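Long-range contact in surface glycan binding protein B (Bacteroides ovatus, PDB 6E57), which binds mixed-linkage beta-glucan, probably capturing cereal glucan at the cell surface for use by this gut bacterium: residues A[133-147]-A[210-224]. Residues are numbered along the deposited sequence; the frame is centred on the assembly and turned at random.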
# COMPACT_ATOMS: atom_id res chain seq x y z
N ASP A 133 -2.12 -23.67 6.74
CA ASP A 133 -2.72 -22.79 7.76
C ASP A 133 -3.66 -21.78 7.11
O ASP A 133 -3.37 -21.28 6.03
CB ASP A 133 -1.66 -21.99 8.52
CG ASP A 133 -0.88 -22.77 9.57
OD1 ASP A 133 -1.12 -23.99 9.69
OD2 ASP A 133 -0.05 -22.14 10.26
N PRO A 134 -4.81 -21.45 7.74
CA PRO A 134 -5.53 -20.22 7.44
C PRO A 134 -4.60 -19.03 7.74
O PRO A 134 -4.04 -18.94 8.84
CB PRO A 134 -6.75 -20.23 8.37
CG PRO A 134 -6.90 -21.69 8.78
CD PRO A 134 -5.49 -22.26 8.76
N GLN A 135 -4.44 -18.15 6.76
CA GLN A 135 -3.48 -17.06 6.84
C GLN A 135 -4.00 -15.85 6.05
O GLN A 135 -4.81 -16.01 5.14
CB GLN A 135 -2.11 -17.52 6.33
CG GLN A 135 -2.11 -17.96 4.88
CD GLN A 135 -0.92 -18.84 4.57
OE1 GLN A 135 0.03 -18.42 3.93
NE2 GLN A 135 -0.96 -20.07 5.06
N SER A 136 -3.52 -14.66 6.42
CA SER A 136 -3.94 -13.42 5.80
C SER A 136 -2.87 -12.35 6.02
O SER A 136 -2.43 -12.14 7.15
CB SER A 136 -5.28 -12.98 6.32
OG SER A 136 -5.75 -11.83 5.64
N LYS A 137 -2.47 -11.69 4.93
CA LYS A 137 -1.69 -10.45 4.95
C LYS A 137 -2.52 -9.33 4.32
O LYS A 137 -3.58 -9.58 3.71
CB LYS A 137 -0.38 -10.61 4.17
CG LYS A 137 0.51 -11.75 4.63
CD LYS A 137 1.93 -11.64 4.13
CE LYS A 137 2.88 -12.59 4.83
NZ LYS A 137 4.23 -11.99 4.99
N GLU A 138 -2.02 -8.10 4.47
CA GLU A 138 -2.60 -6.94 3.82
C GLU A 138 -2.14 -6.92 2.36
O GLU A 138 -0.94 -6.96 2.09
CB GLU A 138 -2.18 -5.66 4.54
CG GLU A 138 -2.78 -4.40 3.93
CD GLU A 138 -2.83 -3.19 4.85
OE1 GLU A 138 -1.79 -2.88 5.48
OE2 GLU A 138 -3.91 -2.58 4.95
N VAL A 139 -3.10 -6.88 1.44
CA VAL A 139 -2.84 -6.69 0.02
C VAL A 139 -2.72 -5.19 -0.27
O VAL A 139 -1.64 -4.71 -0.62
CB VAL A 139 -3.92 -7.36 -0.85
CG1 VAL A 139 -3.85 -6.92 -2.30
CG2 VAL A 139 -3.86 -8.88 -0.74
N ALA A 140 -3.83 -4.47 -0.12
CA ALA A 140 -3.91 -3.03 -0.39
C ALA A 140 -4.05 -2.27 0.93
O ALA A 140 -3.06 -2.01 1.60
CB ALA A 140 -5.03 -2.74 -1.36
N PHE A 141 -5.30 -1.94 1.30
CA PHE A 141 -5.56 -1.08 2.45
C PHE A 141 -6.78 -1.60 3.23
O PHE A 141 -7.39 -0.85 3.99
CB PHE A 141 -5.73 0.37 1.97
CG PHE A 141 -4.53 0.92 1.23
CD1 PHE A 141 -3.43 1.40 1.93
CD2 PHE A 141 -4.50 0.97 -0.16
CE1 PHE A 141 -2.33 1.91 1.26
CE2 PHE A 141 -3.40 1.48 -0.83
CZ PHE A 141 -2.31 1.95 -0.12
N GLU A 142 -7.07 -2.90 3.09
CA GLU A 142 -8.31 -3.51 3.62
C GLU A 142 -8.22 -3.74 5.13
O GLU A 142 -9.23 -3.98 5.79
CB GLU A 142 -8.63 -4.81 2.87
CG GLU A 142 -7.72 -5.98 3.22
CD GLU A 142 -6.43 -6.08 2.42
OE1 GLU A 142 -6.19 -5.23 1.54
OE2 GLU A 142 -5.66 -7.04 2.69
N ARG A 143 -7.00 -3.66 5.69
CA ARG A 143 -6.78 -3.84 7.13
C ARG A 143 -7.17 -2.57 7.91
O ARG A 143 -7.16 -2.58 9.13
CB ARG A 143 -5.32 -4.23 7.41
CG ARG A 143 -5.13 -5.70 7.75
CD ARG A 143 -5.32 -6.64 6.58
NE ARG A 143 -5.59 -8.04 6.93
CZ ARG A 143 -4.88 -8.77 7.80
NH1 ARG A 143 -4.35 -8.22 8.87
NH2 ARG A 143 -4.74 -10.06 7.59
N ILE A 144 -7.50 -1.48 7.21
CA ILE A 144 -8.08 -0.29 7.83
C ILE A 144 -9.60 -0.43 7.78
O ILE A 144 -10.19 -0.46 6.70
CB ILE A 144 -7.56 1.00 7.16
CG1 ILE A 144 -6.05 1.14 7.31
CG2 ILE A 144 -8.29 2.23 7.68
CD1 ILE A 144 -5.41 2.06 6.30
N VAL A 145 -10.23 -0.54 8.96
CA VAL A 145 -11.63 -0.93 9.10
C VAL A 145 -12.34 0.07 10.00
O VAL A 145 -11.71 0.86 10.70
CB VAL A 145 -11.76 -2.37 9.65
CG1 VAL A 145 -11.02 -3.37 8.78
CG2 VAL A 145 -11.28 -2.47 11.09
N SER A 146 -13.68 0.02 9.98
CA SER A 146 -14.54 0.96 10.68
C SER A 146 -15.57 0.19 11.51
O SER A 146 -16.15 -0.78 11.03
CB SER A 146 -15.20 1.89 9.69
OG SER A 146 -16.15 2.73 10.33
N PRO A 147 -15.83 0.60 12.77
CA PRO A 147 -16.74 -0.14 13.65
C PRO A 147 -18.19 -0.07 13.16
O PRO A 147 -18.69 1.02 12.85
CB PRO A 147 -16.56 0.53 15.02
CG PRO A 147 -16.12 1.94 14.68
CD PRO A 147 -15.29 1.80 13.42
N TYR A 210 -4.83 -19.26 14.56
CA TYR A 210 -3.77 -18.88 13.62
C TYR A 210 -3.69 -17.35 13.56
O TYR A 210 -4.71 -16.67 13.63
CB TYR A 210 -4.05 -19.44 12.23
CG TYR A 210 -4.34 -20.91 12.18
CD1 TYR A 210 -5.63 -21.40 12.34
CD2 TYR A 210 -3.32 -21.83 11.98
CE1 TYR A 210 -5.90 -22.76 12.30
CE2 TYR A 210 -3.58 -23.20 11.93
CZ TYR A 210 -4.87 -23.66 12.09
OH TYR A 210 -5.13 -25.00 12.05
N GLY A 211 -2.46 -16.83 13.42
CA GLY A 211 -2.21 -15.40 13.39
C GLY A 211 -2.54 -14.80 12.03
O GLY A 211 -2.34 -15.45 11.00
N ALA A 212 -3.04 -13.56 12.04
CA ALA A 212 -3.41 -12.83 10.82
C ALA A 212 -3.04 -11.35 10.92
O ALA A 212 -3.66 -10.50 10.26
CB ALA A 212 -4.89 -13.02 10.57
N ASP A 213 -2.01 -11.03 11.72
CA ASP A 213 -1.38 -9.71 11.77
C ASP A 213 -2.41 -8.65 12.22
O ASP A 213 -3.39 -8.99 12.88
CB ASP A 213 -0.67 -9.41 10.45
CG ASP A 213 0.83 -9.64 10.51
OD1 ASP A 213 1.45 -9.17 11.49
OD2 ASP A 213 1.36 -10.29 9.59
N MET A 214 -2.15 -7.38 11.89
CA MET A 214 -2.79 -6.22 12.51
C MET A 214 -3.99 -5.72 11.69
O MET A 214 -4.01 -5.84 10.46
CB MET A 214 -1.79 -5.07 12.64
CG MET A 214 -0.57 -5.42 13.46
SD MET A 214 -0.99 -6.04 15.10
CE MET A 214 -1.78 -4.60 15.81
N VAL A 215 -4.97 -5.15 12.41
CA VAL A 215 -6.09 -4.40 11.86
C VAL A 215 -6.11 -3.04 12.57
O VAL A 215 -5.77 -2.96 13.75
CB VAL A 215 -7.41 -5.17 12.04
CG1 VAL A 215 -8.62 -4.25 12.09
CG2 VAL A 215 -7.60 -6.23 10.96
N LYS A 216 -6.51 -1.99 11.85
CA LYS A 216 -6.61 -0.64 12.39
C LYS A 216 -8.07 -0.17 12.33
O LYS A 216 -8.64 -0.05 11.25
CB LYS A 216 -5.68 0.31 11.63
CG LYS A 216 -5.98 1.79 11.82
CD LYS A 216 -4.83 2.71 11.47
CE LYS A 216 -5.25 4.16 11.41
NZ LYS A 216 -4.14 5.06 11.80
N VAL A 217 -8.64 0.11 13.50
CA VAL A 217 -10.02 0.55 13.66
C VAL A 217 -10.03 2.08 13.82
O VAL A 217 -9.39 2.61 14.72
CB VAL A 217 -10.68 -0.13 14.88
CG1 VAL A 217 -12.14 0.25 15.02
CG2 VAL A 217 -10.52 -1.64 14.82
N THR A 218 -10.78 2.76 12.94
CA THR A 218 -10.91 4.22 12.97
C THR A 218 -12.34 4.63 12.61
O THR A 218 -13.00 3.99 11.79
CB THR A 218 -9.90 4.89 12.02
OG1 THR A 218 -10.09 6.31 12.11
CG2 THR A 218 -10.05 4.45 10.59
N ASN A 219 -12.80 5.72 13.26
CA ASN A 219 -14.06 6.39 12.95
C ASN A 219 -13.81 7.57 12.00
O ASN A 219 -14.76 8.14 11.46
CB ASN A 219 -14.75 6.91 14.21
CG ASN A 219 -15.13 5.80 15.17
OD1 ASN A 219 -15.94 4.94 14.82
ND2 ASN A 219 -14.57 5.82 16.36
N ALA A 220 -12.53 7.93 11.81
CA ALA A 220 -12.16 9.11 11.05
C ALA A 220 -12.42 8.88 9.56
O ALA A 220 -12.28 7.76 9.06
CB ALA A 220 -10.71 9.45 11.29
N SER A 221 -12.82 9.95 8.87
CA SER A 221 -12.82 10.00 7.43
C SER A 221 -11.37 10.07 6.95
O SER A 221 -10.76 11.13 6.98
CB SER A 221 -13.63 11.16 6.94
OG SER A 221 -14.92 11.17 7.55
N LEU A 222 -10.81 8.91 6.57
CA LEU A 222 -9.40 8.78 6.23
C LEU A 222 -9.26 8.50 4.73
O LEU A 222 -9.59 7.42 4.26
CB LEU A 222 -8.78 7.65 7.07
CG LEU A 222 -7.29 7.40 6.84
CD1 LEU A 222 -6.46 8.57 7.33
CD2 LEU A 222 -6.86 6.12 7.53
N VAL A 223 -8.76 9.51 4.01
CA VAL A 223 -8.40 9.39 2.60
C VAL A 223 -7.07 8.62 2.50
O VAL A 223 -6.09 9.01 3.13
CB VAL A 223 -8.31 10.77 1.94
CG1 VAL A 223 -7.73 10.70 0.53
CG2 VAL A 223 -9.66 11.48 1.94
N ILE A 224 -7.06 7.56 1.69
CA ILE A 224 -5.96 6.59 1.67
C ILE A 224 -5.21 6.64 0.33
O ILE A 224 -3.98 6.57 0.32
CB ILE A 224 -6.50 5.17 1.96
CG1 ILE A 224 -7.12 5.07 3.35
CG2 ILE A 224 -5.40 4.13 1.76
CD1 ILE A 224 -8.03 3.88 3.53
O HOH W 1 -1.38 -18.13 10.08
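Strand 144-145 runs parallel to the end of strand 209-217 as the short outer strand of a five-stranded mixed sheet, in a domain consistent with an Ig-like fold. Three backbone bonds make the pairing: K216 N to R143 O (2.9 Å), V145 N to K216 O (2.8 Å) and T218 N to V145 O (3.1 Å). Just before it, the R143 side chain takes over where the backbones part. Bent at chi2 (71°), it brings its guanidinium edge-on to the other strand: NH1 and NH2 both grip A212 O, NH1 also reaches M214 O (2.9 Å) from above that carbonyl's plane, and NH2 donates to S136 OG (2.8 Å), which also bonds Y154 O. Replacing R143 with alanine removes the whole guanidinium, which is likely to leave the carbonyls of A212 and M214 and the S136 hydroxyl without these donors and to let 135-137 drift from strand 209-217. At the start of the strand, P134 CD sits over the centre of the Y210 ring, 3.5 Å from its centroid, and one water bridges P134 O and G211 O. From the paired strand, I144 CG2 meets L222 CD2 and its CD1 meets I224 CD1, while I224 CG2 makes a CH-pi contact over one face of the F141 ring. The other flank of strand 209-217 bonds to strand 196-203; V145 also touches A151 of strand 150-154, while 222-224 passes into the next domain, where I144 reaches L294 of strand 292-294.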